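Local structure of amidohydrolase (Thermotoga maritima, 3OOQ) at residues F[120-124]-F[157-162]; F[299-303]-F[335-340]; F[6-12]-F[23-29]; F[108-113]-F[375-380]. The protein probably hydrolyses amide bonds as a member of the TIM-barrel amidohydrolase family, perhaps acting as an allantoinase, although its true substrate remains uncertain. All coordinates share one frame. Residue numbers count along the deposited sequence, not the author numbering.

Interactions 3 and 4 touch: the ring of F9 meets that of Y379 edge-to-face (F9 CZ to Y379 CE1, 3.5 Å), joining the N-terminal strands to the C-terminal strand 375-380, with contact centres 17 Å apart. Interaction 4 leads from there to the barrel, and its centre is 19 Å from that of interaction 2 (nearest atoms about 7 Å). Both adjoin strand 54-64: L336 and T337 pack on F59, while G111 and T113 bond to its backbone. Interaction 1 lies beyond, its centre 26 Å from that of interaction 2 and 47 Å from that of interaction 3, across the centre of the chain. Along the sequence, interactions 1 and 2 are nested within the long loop closed by interaction 4.

Interaction 1 (F[120-124]-F[157-162]); sequences GSANP and NPKRVY
The irregular loop 120-124 lies against one face of helix 156-164, with A122 nearest P158 (CA to CA, 4.8 Å). N157, P158, V161 and Y162 all point toward the loop, and its turn-like angles at S121 (phi/psi -117/22) and A122 (-67/-40) push the A122 carbonyl into the hollow between them. There A122 O makes a CA-H...O contact with P158 CA at 3.2 Å and also approaches the edge of the Y162 ring, 3.5 Å from CE2. Two apolar bumps flank this oxygen: A122 CB rests on V161 CG2 at 4.1 Å, and the P124 ring sets its CD 3.7 Å from P158 CB. Each end of the groove is pinned by side chains. At one, S121 (chi1 p) accepts a bond at OG from N157 ND2 (chi1 m), 2.7 Å; at the other, Y162 (chi1 m, chi2 -83°) donates from OH to N123 OD1 at 2.5 Å. Strand 223-227 adds H226 beside S121 and N157, while helix 172-198 covers P124 and P158. The contact thus clamps a loop between two barrel-domain strands onto a helix. The two side-chain hydrogen bonds, S121-N157 and N123-Y162, set the position of a fit whose middle combines apolar packing with the A122 carbonyl.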
loop_
_atom_site.group_PDB
_atom_site.type_symbol
_atom_site.label_atom_id
_atom_site.label_comp_id
_atom_site.label_asym_id
_atom_site.label_seq_id
_atom_site.Cartn_x
_atom_site.Cartn_y
_atom_site.Cartn_z
ATOM N N GLY F 120 -16.314 4.089 -23.983
ATOM C CA GLY F 120 -17.302 4.033 -22.911
ATOM C C GLY F 120 -17.405 5.337 -22.114
ATOM O O GLY F 120 -17.085 6.428 -22.608
ATOM N N SER F 121 -17.845 5.218 -20.870
ATOM C CA SER F 121 -18.253 6.380 -20.094
ATOM C C SER F 121 -17.387 6.599 -18.843
ATOM O O SER F 121 -17.807 7.244 -17.882
ATOM C CB SER F 121 -19.709 6.209 -19.697
ATOM O OG SER F 121 -19.865 5.046 -18.897
ATOM N N ALA F 122 -16.177 6.055 -18.860
ATOM C CA ALA F 122 -15.241 6.267 -17.761
ATOM C C ALA F 122 -14.787 7.716 -17.677
ATOM O O ALA F 122 -14.631 8.254 -16.571
ATOM C CB ALA F 122 -14.030 5.343 -17.915
ATOM N N ASN F 123 -14.545 8.340 -18.831
ATOM C CA ASN F 123 -13.924 9.666 -18.864
ATOM C C ASN F 123 -14.888 10.801 -19.140
ATOM O O ASN F 123 -15.741 10.663 -20.016
ATOM C CB ASN F 123 -12.838 9.733 -19.927
ATOM C CG ASN F 123 -11.687 8.790 -19.651
ATOM O OD1 ASN F 123 -11.599 8.210 -18.579
ATOM N ND2 ASN F 123 -10.803 8.637 -20.625
ATOM N N PRO F 124 -14.726 11.935 -18.417
ATOM C CA PRO F 124 -15.446 13.156 -18.791
ATOM C C PRO F 124 -15.347 13.400 -20.303
ATOM O O PRO F 124 -16.370 13.674 -20.934
ATOM C CB PRO F 124 -14.749 14.235 -17.963
ATOM C CG PRO F 124 -14.404 13.510 -16.647
ATOM C CD PRO F 124 -14.033 12.079 -17.117
ATOM N N ASN F 157 -20.523 7.451 -13.427
ATOM C CA ASN F 157 -19.361 6.721 -13.964
ATOM C C ASN F 157 -18.052 7.517 -13.895
ATOM O O ASN F 157 -17.111 7.067 -13.250
ATOM C CB ASN F 157 -19.632 6.132 -15.383
ATOM C CG ASN F 157 -20.700 5.042 -15.380
ATOM O OD1 ASN F 157 -21.173 4.631 -14.330
ATOM N ND2 ASN F 157 -21.096 4.583 -16.572
ATOM N N PRO F 158 -17.993 8.720 -14.515
ATOM C CA PRO F 158 -16.711 9.451 -14.454
ATOM C C PRO F 158 -16.237 9.841 -13.037
ATOM O O PRO F 158 -15.045 9.763 -12.758
ATOM C CB PRO F 158 -16.968 10.709 -15.304
ATOM C CG PRO F 158 -18.492 10.864 -15.329
ATOM C CD PRO F 158 -19.003 9.441 -15.327
ATOM N N LYS F 159 -17.148 10.249 -12.157
ATOM C CA LYS F 159 -16.749 10.583 -10.795
ATOM C C LYS F 159 -16.378 9.361 -9.920
ATOM O O LYS F 159 -15.595 9.513 -8.989
ATOM C CB LYS F 159 -17.806 11.458 -10.098
ATOM C CG LYS F 159 -19.122 10.757 -9.748
ATOM C CD LYS F 159 -20.003 11.651 -8.818
ATOM C CE LYS F 159 -21.317 10.948 -8.427
ATOM N NZ LYS F 159 -21.916 11.590 -7.217
ATOM N N ARG F 160 -16.946 8.182 -10.203
ATOM C CA ARG F 160 -16.542 6.938 -9.527
ATOM C C ARG F 160 -15.129 6.544 -9.973
ATOM O O ARG F 160 -14.263 6.301 -9.131
ATOM C CB ARG F 160 -17.515 5.778 -9.790
ATOM C CG ARG F 160 -17.042 4.425 -9.207
ATOM C CD ARG F 160 -17.884 3.223 -9.672
ATOM N NE ARG F 160 -17.927 3.092 -11.139
ATOM C CZ ARG F 160 -16.997 2.488 -11.900
ATOM N NH1 ARG F 160 -15.907 1.930 -11.352
ATOM N NH2 ARG F 160 -17.160 2.444 -13.225
ATOM N N VAL F 161 -14.904 6.493 -11.292
ATOM C CA VAL F 161 -13.571 6.152 -11.840
ATOM C C VAL F 161 -12.447 7.074 -11.327
ATOM O O VAL F 161 -11.392 6.599 -10.841
ATOM C CB VAL F 161 -13.554 6.095 -13.390
ATOM C CG1 VAL F 161 -12.124 6.041 -13.913
ATOM C CG2 VAL F 161 -14.325 4.875 -13.894
ATOM N N TYR F 162 -12.656 8.385 -11.407
ATOM C CA TYR F 162 -11.583 9.273 -10.962
ATOM C C TYR F 162 -11.542 9.462 -9.442
ATOM O O TYR F 162 -10.459 9.588 -8.856
ATOM C CB TYR F 162 -11.462 10.545 -11.846
ATOM C CG TYR F 162 -11.001 10.084 -13.208
ATOM C CD1 TYR F 162 -9.634 9.858 -13.468
ATOM C CD2 TYR F 162 -11.935 9.718 -14.198
ATOM C CE1 TYR F 162 -9.206 9.334 -14.694
ATOM C CE2 TYR F 162 -11.510 9.212 -15.421
ATOM C CZ TYR F 162 -10.146 9.022 -15.669
ATOM O OH TYR F 162 -9.730 8.490 -16.887
#

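Interaction 2 (F[299-303]-F[335-340]); sequences VLIAL and ILTVNP
This is a contact between a strand and the turn and first residues of a helix in the TIM-barrel domain, where strand 301-303, parallel to strand 269-271, meets the chain leading into helix 338-343. The turn lies between this strand and strand 54-64, to which L336 is joined by a backbone hydrogen bond, so it bridges the last parallel strand of the barrel domain and one of the first. Residues 301-303 are extended (phi/psi from -130/153 to -110/125), whereas I335 and L336 adopt turn angles (-72/-7 and -101/-9) and the helix starts after T337, its N-cap residue. A302 lies nearest I335 (CA to CA, 4.3 Å). The backbone link runs from L303 N to I335 O, 3.0 Å and nearly straight at 167°; the same oxygen receives a CA-H...O contact from A302 CA at 3.5 Å. I335 (chi1 p, chi2 t) points toward the strand and reaches both I301 and L303: its CG2 lies 3.8 Å from I301 CG1, its CD1 3.7 Å from L303 CB. L303 (t, p) also extends CD2 to within 4.2 Å of L336 CD2, where A319 of helix 315-321 joins them. On the helix, P340 CD packs on A302 CB at 3.7 Å. N339 (chi1 m) reaches back from the first turn of the helix, its ND2 donating to I301 O at 2.9 Å and lying 3.7 Å from L300 CD1.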
loop_
_atom_site.group_PDB
_atom_site.type_symbol
_atom_site.label_atom_id
_atom_site.label_comp_id
_atom_site.label_asym_id
_atom_site.label_seq_id
_atom_site.Cartn_x
_atom_site.Cartn_y
_atom_site.Cartn_z
ATOM N N VAL F 299 -39.400 13.938 -29.774
ATOM C CA VAL F 299 -37.947 13.816 -29.731
ATOM C C VAL F 299 -37.501 12.792 -30.762
ATOM O O VAL F 299 -38.089 11.712 -30.880
ATOM C CB VAL F 299 -37.453 13.406 -28.320
ATOM C CG1 VAL F 299 -35.878 13.407 -28.238
ATOM C CG2 VAL F 299 -38.024 14.353 -27.272
ATOM N N LEU F 300 -36.452 13.142 -31.500
ATOM C CA LEU F 300 -35.787 12.209 -32.380
ATOM C C LEU F 300 -34.903 11.228 -31.577
ATOM O O LEU F 300 -33.937 11.627 -30.929
ATOM C CB LEU F 300 -34.946 12.952 -33.421
ATOM C CG LEU F 300 -34.099 12.032 -34.306
ATOM C CD1 LEU F 300 -34.998 11.237 -35.249
ATOM C CD2 LEU F 300 -33.072 12.836 -35.079
ATOM N N ILE F 301 -35.240 9.942 -31.640
ATOM C CA ILE F 301 -34.542 8.935 -30.863
ATOM C C ILE F 301 -34.110 7.742 -31.704
ATOM O O ILE F 301 -34.716 7.447 -32.759
ATOM C CB ILE F 301 -35.386 8.440 -29.641
ATOM C CG1 ILE F 301 -36.537 7.518 -30.090
ATOM C CG2 ILE F 301 -35.860 9.609 -28.811
ATOM C CD1 ILE F 301 -37.367 6.893 -28.933
ATOM N N ALA F 302 -33.035 7.095 -31.246
ATOM C CA ALA F 302 -32.613 5.792 -31.746
ATOM C C ALA F 302 -32.506 4.864 -30.550
ATOM O O ALA F 302 -32.402 5.314 -29.397
ATOM C CB ALA F 302 -31.265 5.865 -32.447
ATOM N N LEU F 303 -32.529 3.572 -30.830
ATOM C CA LEU F 303 -32.386 2.566 -29.792
ATOM C C LEU F 303 -31.047 1.829 -29.897
ATOM O O LEU F 303 -30.733 1.252 -30.949
ATOM C CB LEU F 303 -33.553 1.580 -29.843
ATOM C CG LEU F 303 -33.580 0.422 -28.835
ATOM C CD1 LEU F 303 -33.615 0.913 -27.375
ATOM C CD2 LEU F 303 -34.762 -0.497 -29.128
ATOM N N ILE F 335 -36.534 3.400 -35.234
ATOM C CA ILE F 335 -35.481 3.709 -34.247
ATOM C C ILE F 335 -34.308 2.721 -34.301
ATOM O O ILE F 335 -33.282 2.903 -33.614
ATOM C CB ILE F 335 -36.030 3.868 -32.813
ATOM C CG1 ILE F 335 -36.499 2.533 -32.233
ATOM C CG2 ILE F 335 -37.122 4.911 -32.778
ATOM C CD1 ILE F 335 -36.944 2.630 -30.748
ATOM N N LEU F 336 -34.469 1.677 -35.110
ATOM C CA LEU F 336 -33.406 0.724 -35.377
ATOM C C LEU F 336 -32.706 0.954 -36.711
ATOM O O LEU F 336 -31.662 0.325 -36.987
ATOM C CB LEU F 336 -33.941 -0.700 -35.322
ATOM C CG LEU F 336 -34.384 -1.227 -33.954
ATOM C CD1 LEU F 336 -35.034 -2.613 -34.132
ATOM C CD2 LEU F 336 -33.208 -1.274 -32.954
ATOM N N THR F 337 -33.267 1.856 -37.523
ATOM C CA THR F 337 -32.850 2.024 -38.924
ATOM C C THR F 337 -32.611 3.495 -39.333
ATOM O O THR F 337 -31.496 4.012 -39.173
ATOM C CB THR F 337 -33.847 1.308 -39.879
ATOM O OG1 THR F 337 -35.178 1.720 -39.547
ATOM C CG2 THR F 337 -33.754 -0.229 -39.730
ATOM N N VAL F 338 -33.647 4.167 -39.845
ATOM C CA VAL F 338 -33.521 5.521 -40.381
ATOM C C VAL F 338 -33.182 6.585 -39.315
ATOM O O VAL F 338 -32.384 7.478 -39.569
ATOM C CB VAL F 338 -34.797 5.932 -41.220
ATOM C CG1 VAL F 338 -36.076 5.905 -40.373
ATOM C CG2 VAL F 338 -34.618 7.320 -41.882
ATOM N N ASN F 339 -33.794 6.500 -38.137
ATOM C CA ASN F 339 -33.468 7.433 -37.029
ATOM C C ASN F 339 -31.985 7.392 -36.599
ATOM O O ASN F 339 -31.327 8.433 -36.626
ATOM C CB ASN F 339 -34.388 7.203 -35.823
ATOM C CG ASN F 339 -35.812 7.670 -36.058
ATOM O OD1 ASN F 339 -36.238 7.862 -37.194
ATOM N ND2 ASN F 339 -36.570 7.848 -34.966
ATOM N N PRO F 340 -31.444 6.201 -36.216
ATOM C CA PRO F 340 -29.998 6.150 -35.956
ATOM C C PRO F 340 -29.188 6.643 -37.151
ATOM O O PRO F 340 -28.285 7.451 -36.962
ATOM C CB PRO F 340 -29.709 4.664 -35.684
ATOM C CG PRO F 340 -30.962 3.920 -36.067
ATOM C CD PRO F 340 -32.091 4.906 -35.931
#

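Interaction 3 (F[6-12]-F[23-29]); sequences KILFKNA and KGDVLVS
Strands 7-10 and 24-29 run antiparallel, their axes 4.7 Å apart at closest approach and 169° between N-to-C directions. I7 with V28 and F9 with V26 are hydrogen-bonded pairs (CA to CA 5.1 Å each), and L8 with L27 between them is a non-hydrogen-bonded pair at 4.4 Å. Four bonds bind this ladder: I7 N to V28 O 2.9 Å, V28 N to I7 O 2.8 Å, F9 N to V26 O 2.8 Å and V26 N to F9 O 3.0 Å. Past F9 the register slips by one in a beta bulge, with N11 at positive phi (68/22); A12 then pairs with G24 through G24 N to A12 O, 2.9 Å. D25 (chi1 m) fills the bulge, its OD1 taking N11 N and its OD2 the salt bridge from K10 NZ, both at 2.9 Å. These are the central strands of a four-stranded sheet ordered 32-37, 24-29, 7-10, 46-49, part of the small beta domain that accompanies the barrel in many amidohydrolases. I7, F9, V26 and V28 share the face turned to the body of the protein; F9 (chi1 m) presents its ring edge to V28, CE2 to CG2 3.9 Å, and also packs on L55. On the other face L8 CD1 lies 4.0 Å from L27 CB. K6 covers S29, CG to CB 3.5 Å, while its NZ forms a salt bridge with E34, which also bonds S29 OG.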
loop_
_atom_site.group_PDB
_atom_site.type_symbol
_atom_site.label_atom_id
_atom_site.label_comp_id
_atom_site.label_asym_id
_atom_site.label_seq_id
_atom_site.Cartn_x
_atom_site.Cartn_y
_atom_site.Cartn_z
ATOM N N LYS F 6 -25.691 -7.434 -61.295
ATOM C CA LYS F 6 -26.810 -6.923 -60.510
ATOM C C LYS F 6 -27.465 -8.096 -59.784
ATOM O O LYS F 6 -27.339 -9.248 -60.217
ATOM C CB LYS F 6 -27.830 -6.219 -61.413
ATOM C CG LYS F 6 -27.264 -5.045 -62.191
ATOM C CD LYS F 6 -28.148 -4.684 -63.355
ATOM C CE LYS F 6 -29.014 -3.477 -63.084
ATOM N NZ LYS F 6 -28.523 -2.262 -63.807
ATOM N N ILE F 7 -28.134 -7.809 -58.670
ATOM C CA ILE F 7 -28.958 -8.800 -57.995
ATOM C C ILE F 7 -30.392 -8.296 -57.946
ATOM O O ILE F 7 -30.652 -7.148 -57.580
ATOM C CB ILE F 7 -28.479 -9.090 -56.562
ATOM C CG1 ILE F 7 -27.072 -9.704 -56.558
ATOM C CG2 ILE F 7 -29.457 -10.001 -55.847
ATOM C CD1 ILE F 7 -26.449 -9.779 -55.168
ATOM N N LEU F 8 -31.323 -9.165 -58.304
ATOM C CA LEU F 8 -32.727 -8.819 -58.292
ATOM C C LEU F 8 -33.446 -9.712 -57.289
ATOM O O LEU F 8 -33.610 -10.914 -57.512
ATOM C CB LEU F 8 -33.313 -8.968 -59.701
ATOM C CG LEU F 8 -34.794 -8.674 -59.922
ATOM C CD1 LEU F 8 -35.179 -7.293 -59.356
ATOM C CD2 LEU F 8 -35.165 -8.810 -61.410
ATOM N N PHE F 9 -33.856 -9.124 -56.173
ATOM C CA PHE F 9 -34.578 -9.869 -55.149
ATOM C C PHE F 9 -36.049 -9.858 -55.494
ATOM O O PHE F 9 -36.639 -8.790 -55.640
ATOM C CB PHE F 9 -34.351 -9.260 -53.761
ATOM C CG PHE F 9 -32.926 -9.343 -53.282
ATOM C CD1 PHE F 9 -32.434 -10.518 -52.710
ATOM C CD2 PHE F 9 -32.074 -8.241 -53.393
ATOM C CE1 PHE F 9 -31.104 -10.603 -52.263
ATOM C CE2 PHE F 9 -30.750 -8.306 -52.934
ATOM C CZ PHE F 9 -30.267 -9.495 -52.362
ATOM N N LYS F 10 -36.647 -11.035 -55.625
ATOM C CA LYS F 10 -38.035 -11.125 -56.107
ATOM C C LYS F 10 -39.043 -11.607 -55.059
ATOM O O LYS F 10 -38.818 -12.607 -54.381
ATOM C CB LYS F 10 -38.121 -12.014 -57.373
ATOM C CG LYS F 10 -37.279 -11.486 -58.542
ATOM C CD LYS F 10 -38.073 -11.027 -59.779
ATOM C CE LYS F 10 -39.546 -10.667 -59.539
ATOM N NZ LYS F 10 -40.042 -9.763 -60.631
ATOM N N ASN F 11 -40.159 -10.888 -54.958
ATOM C CA ASN F 11 -41.354 -11.388 -54.275
ATOM C C ASN F 11 -41.238 -11.553 -52.751
ATOM O O ASN F 11 -41.995 -12.306 -52.134
ATOM C CB ASN F 11 -41.859 -12.679 -54.965
ATOM C CG ASN F 11 -43.311 -12.996 -54.644
ATOM O OD1 ASN F 11 -44.156 -12.105 -54.539
ATOM N ND2 ASN F 11 -43.604 -14.274 -54.478
ATOM N N ALA F 12 -40.295 -10.831 -52.147
ATOM C CA ALA F 12 -40.243 -10.684 -50.700
ATOM C C ALA F 12 -41.386 -9.796 -50.232
ATOM O O ALA F 12 -41.952 -9.030 -51.018
ATOM C CB ALA F 12 -38.907 -10.058 -50.280
ATOM N N LYS F 23 -45.491 -6.465 -50.962
ATOM C CA LYS F 23 -44.930 -7.602 -51.657
ATOM C C LYS F 23 -44.303 -7.101 -52.953
ATOM O O LYS F 23 -44.953 -6.408 -53.738
ATOM C CB LYS F 23 -46.031 -8.634 -51.935
ATOM C CG LYS F 23 -45.543 -10.079 -51.955
ATOM C CD LYS F 23 -46.638 -11.075 -51.527
ATOM C CE LYS F 23 -46.819 -11.147 -50.001
ATOM N NZ LYS F 23 -47.770 -12.242 -49.595
ATOM N N GLY F 24 -43.030 -7.412 -53.174
ATOM C CA GLY F 24 -42.351 -6.861 -54.336
ATOM C C GLY F 24 -40.870 -7.128 -54.399
ATOM O O GLY F 24 -40.356 -8.028 -53.732
ATOM N N ASP F 25 -40.182 -6.314 -55.188
ATOM C CA ASP F 25 -38.824 -6.605 -55.622
ATOM C C ASP F 25 -37.864 -5.476 -55.279
ATOM O O ASP F 25 -38.265 -4.306 -55.106
ATOM C CB ASP F 25 -38.772 -6.833 -57.141
ATOM C CG ASP F 25 -39.840 -7.798 -57.644
ATOM O OD1 ASP F 25 -40.163 -8.784 -56.950
ATOM O OD2 ASP F 25 -40.360 -7.571 -58.761
ATOM N N VAL F 26 -36.585 -5.834 -55.202
ATOM C CA VAL F 26 -35.536 -4.866 -54.966
ATOM C C VAL F 26 -34.384 -5.227 -55.897
ATOM O O VAL F 26 -33.911 -6.360 -55.897
ATOM C CB VAL F 26 -35.086 -4.868 -53.466
ATOM C CG1 VAL F 26 -33.869 -3.983 -53.245
ATOM C CG2 VAL F 26 -36.239 -4.459 -52.547
ATOM N N LEU F 27 -33.944 -4.255 -56.682
ATOM C CA LEU F 27 -32.823 -4.432 -57.607
ATOM C C LEU F 27 -31.613 -3.698 -57.066
ATOM O O LEU F 27 -31.699 -2.514 -56.693
ATOM C CB LEU F 27 -33.165 -3.894 -59.006
ATOM C CG LEU F 27 -32.063 -3.863 -60.078
ATOM C CD1 LEU F 27 -31.626 -5.261 -60.481
ATOM C CD2 LEU F 27 -32.518 -3.085 -61.324
ATOM N N VAL F 28 -30.491 -4.409 -57.051
ATOM C CA VAL F 28 -29.248 -3.920 -56.504
ATOM C C VAL F 28 -28.228 -3.918 -57.621
ATOM O O VAL F 28 -28.140 -4.894 -58.388
ATOM C CB VAL F 28 -28.752 -4.864 -55.361
ATOM C CG1 VAL F 28 -27.299 -4.574 -54.964
ATOM C CG2 VAL F 28 -29.663 -4.774 -54.157
ATOM N N SER F 29 -27.486 -2.821 -57.737
ATOM C CA SER F 29 -26.335 -2.759 -58.640
ATOM C C SER F 29 -25.307 -1.783 -58.103
ATOM O O SER F 29 -25.670 -0.811 -57.429
ATOM C CB SER F 29 -26.748 -2.360 -60.068
ATOM O OG SER F 29 -26.925 -0.968 -60.196
#

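Interaction 4 (F[108-113]-F[375-380]); sequences LAGGVT and VERVYI
L108 ends helix 103-108 and is the first residue of a type I beta turn to G111, closed by G111 N to L108 O at 2.8 Å. Its side chain (chi1 m, chi2 t) brings CD2 to 4.0 Å from V378 CG1 and 3.9 Å from I380 CD1, and its carbonyl O lies 3.5 Å from V378 CG2. A109 turns its CB away, but its O comes 3.3 Å from V375 CG2 and accepts a bond from a water at 2.7 Å; the same water receives V375 N at 2.9 Å. This water bridges the segments, which share no direct hydrogen bond. G111, the C-prime residue of a Schellman motif, has phi/psi 87/15; a CB there would crowd the preceding carbonyl and come within 4.0 Å of V375 CG2. After V112, T113 (chi1 p) points toward strand 375-380, with CG2 3.5 Å from V378 CG1 and CB 3.9 Å from I380 CD1. That V375, V378 and I380 all face this way reflects the classic beta bulge of E376 and R377 opposite V363. Apolar side chains of a C-terminal strand thus cover a helix-to-strand connection of the barrel, as expected where the amidohydrolase TIM barrel meets its accessory beta domain.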
loop_
_atom_site.group_PDB
_atom_site.type_symbol
_atom_site.label_atom_id
_atom_site.label_comp_id
_atom_site.label_asym_id
_atom_site.label_seq_id
_atom_site.Cartn_x
_atom_site.Cartn_y
_atom_site.Cartn_z
ATOM N N LEU F 108 -24.543 -9.854 -37.099
ATOM C CA LEU F 108 -25.071 -10.135 -38.435
ATOM C C LEU F 108 -26.217 -11.154 -38.376
ATOM O O LEU F 108 -27.250 -10.954 -39.009
ATOM C CB LEU F 108 -23.943 -10.594 -39.371
ATOM C CG LEU F 108 -22.864 -9.552 -39.739
ATOM C CD1 LEU F 108 -21.639 -10.214 -40.387
ATOM C CD2 LEU F 108 -23.417 -8.451 -40.661
ATOM N N ALA F 109 -26.049 -12.225 -37.604
ATOM C CA ALA F 109 -27.115 -13.191 -37.375
ATOM C C ALA F 109 -28.354 -12.588 -36.672
ATOM O O ALA F 109 -29.407 -13.229 -36.617
ATOM C CB ALA F 109 -26.574 -14.446 -36.590
ATOM N N GLY F 110 -28.215 -11.382 -36.116
ATOM C CA GLY F 110 -29.358 -10.641 -35.586
ATOM C C GLY F 110 -29.784 -9.474 -36.467
ATOM O O GLY F 110 -30.645 -8.675 -36.096
ATOM N N GLY F 111 -29.153 -9.358 -37.626
ATOM C CA GLY F 111 -29.579 -8.410 -38.642
ATOM C C GLY F 111 -29.007 -7.021 -38.523
ATOM O O GLY F 111 -29.510 -6.108 -39.154
ATOM N N VAL F 112 -27.950 -6.860 -37.723
ATOM C CA VAL F 112 -27.271 -5.578 -37.558
ATOM C C VAL F 112 -26.076 -5.465 -38.504
ATOM O O VAL F 112 -25.196 -6.335 -38.529
ATOM C CB VAL F 112 -26.783 -5.380 -36.094
ATOM C CG1 VAL F 112 -26.131 -4.010 -35.928
ATOM C CG2 VAL F 112 -27.957 -5.511 -35.129
ATOM N N THR F 113 -26.023 -4.382 -39.273
ATOM C CA THR F 113 -24.971 -4.254 -40.277
ATOM C C THR F 113 -24.019 -3.084 -40.039
ATOM O O THR F 113 -22.862 -3.142 -40.441
ATOM C CB THR F 113 -25.567 -4.137 -41.699
ATOM O OG1 THR F 113 -26.481 -3.034 -41.734
ATOM C CG2 THR F 113 -26.292 -5.415 -42.086
ATOM N N VAL F 375 -32.488 -14.897 -39.352
ATOM C CA VAL F 375 -31.781 -14.290 -40.460
ATOM C C VAL F 375 -31.258 -15.369 -41.402
ATOM O O VAL F 375 -30.486 -16.225 -41.000
ATOM C CB VAL F 375 -30.612 -13.420 -39.964
ATOM C CG1 VAL F 375 -29.713 -12.988 -41.132
ATOM C CG2 VAL F 375 -31.142 -12.217 -39.213
ATOM N N GLU F 376 -31.684 -15.313 -42.664
ATOM C CA GLU F 376 -31.202 -16.272 -43.648
ATOM C C GLU F 376 -29.966 -15.786 -44.385
ATOM O O GLU F 376 -29.095 -16.582 -44.709
ATOM C CB GLU F 376 -32.324 -16.656 -44.613
ATOM C CG GLU F 376 -33.511 -17.293 -43.859
ATOM C CD GLU F 376 -34.569 -17.890 -44.762
ATOM O OE1 GLU F 376 -34.469 -17.710 -46.000
ATOM O OE2 GLU F 376 -35.504 -18.530 -44.217
ATOM N N ARG F 377 -29.895 -14.488 -44.658
ATOM C CA ARG F 377 -28.782 -13.911 -45.418
ATOM C C ARG F 377 -28.623 -12.455 -45.090
ATOM O O ARG F 377 -29.605 -11.796 -44.764
ATOM C CB ARG F 377 -29.031 -13.994 -46.928
ATOM C CG ARG F 377 -28.903 -15.370 -47.533
ATOM C CD ARG F 377 -28.900 -15.241 -49.026
ATOM N NE ARG F 377 -29.127 -16.514 -49.711
ATOM C CZ ARG F 377 -29.175 -16.642 -51.031
ATOM N NH1 ARG F 377 -29.018 -15.577 -51.806
ATOM N NH2 ARG F 377 -29.382 -17.838 -51.574
ATOM N N VAL F 378 -27.399 -11.950 -45.223
ATOM C CA VAL F 378 -27.115 -10.524 -45.036
ATOM C C VAL F 378 -26.183 -10.075 -46.145
ATOM O O VAL F 378 -25.179 -10.744 -46.427
ATOM C CB VAL F 378 -26.445 -10.207 -43.663
ATOM C CG1 VAL F 378 -26.218 -8.670 -43.492
ATOM C CG2 VAL F 378 -27.284 -10.747 -42.508
ATOM N N TYR F 379 -26.538 -8.956 -46.771
ATOM C CA TYR F 379 -25.705 -8.308 -47.759
ATOM C C TYR F 379 -25.324 -6.967 -47.179
ATOM O O TYR F 379 -26.122 -6.350 -46.473
ATOM C CB TYR F 379 -26.479 -8.089 -49.065
ATOM C CG TYR F 379 -26.920 -9.375 -49.755
ATOM C CD1 TYR F 379 -28.060 -10.066 -49.327
ATOM C CD2 TYR F 379 -26.206 -9.892 -50.837
ATOM C CE1 TYR F 379 -28.473 -11.244 -49.952
ATOM C CE2 TYR F 379 -26.616 -11.079 -51.481
ATOM C CZ TYR F 379 -27.752 -11.735 -51.028
ATOM O OH TYR F 379 -28.175 -12.882 -51.642
ATOM N N ILE F 380 -24.098 -6.542 -47.459
ATOM C CA ILE F 380 -23.607 -5.211 -47.097
ATOM C C ILE F 380 -22.932 -4.682 -48.357
ATOM O O ILE F 380 -22.110 -5.379 -48.950
ATOM C CB ILE F 380 -22.600 -5.272 -45.915
ATOM C CG1 ILE F 380 -23.339 -5.647 -44.618
ATOM C CG2 ILE F 380 -21.854 -3.933 -45.759
ATOM C CD1 ILE F 380 -22.465 -5.746 -43.362
HETATM O O HOH W 1 -30.887 -15.415 -36.953
#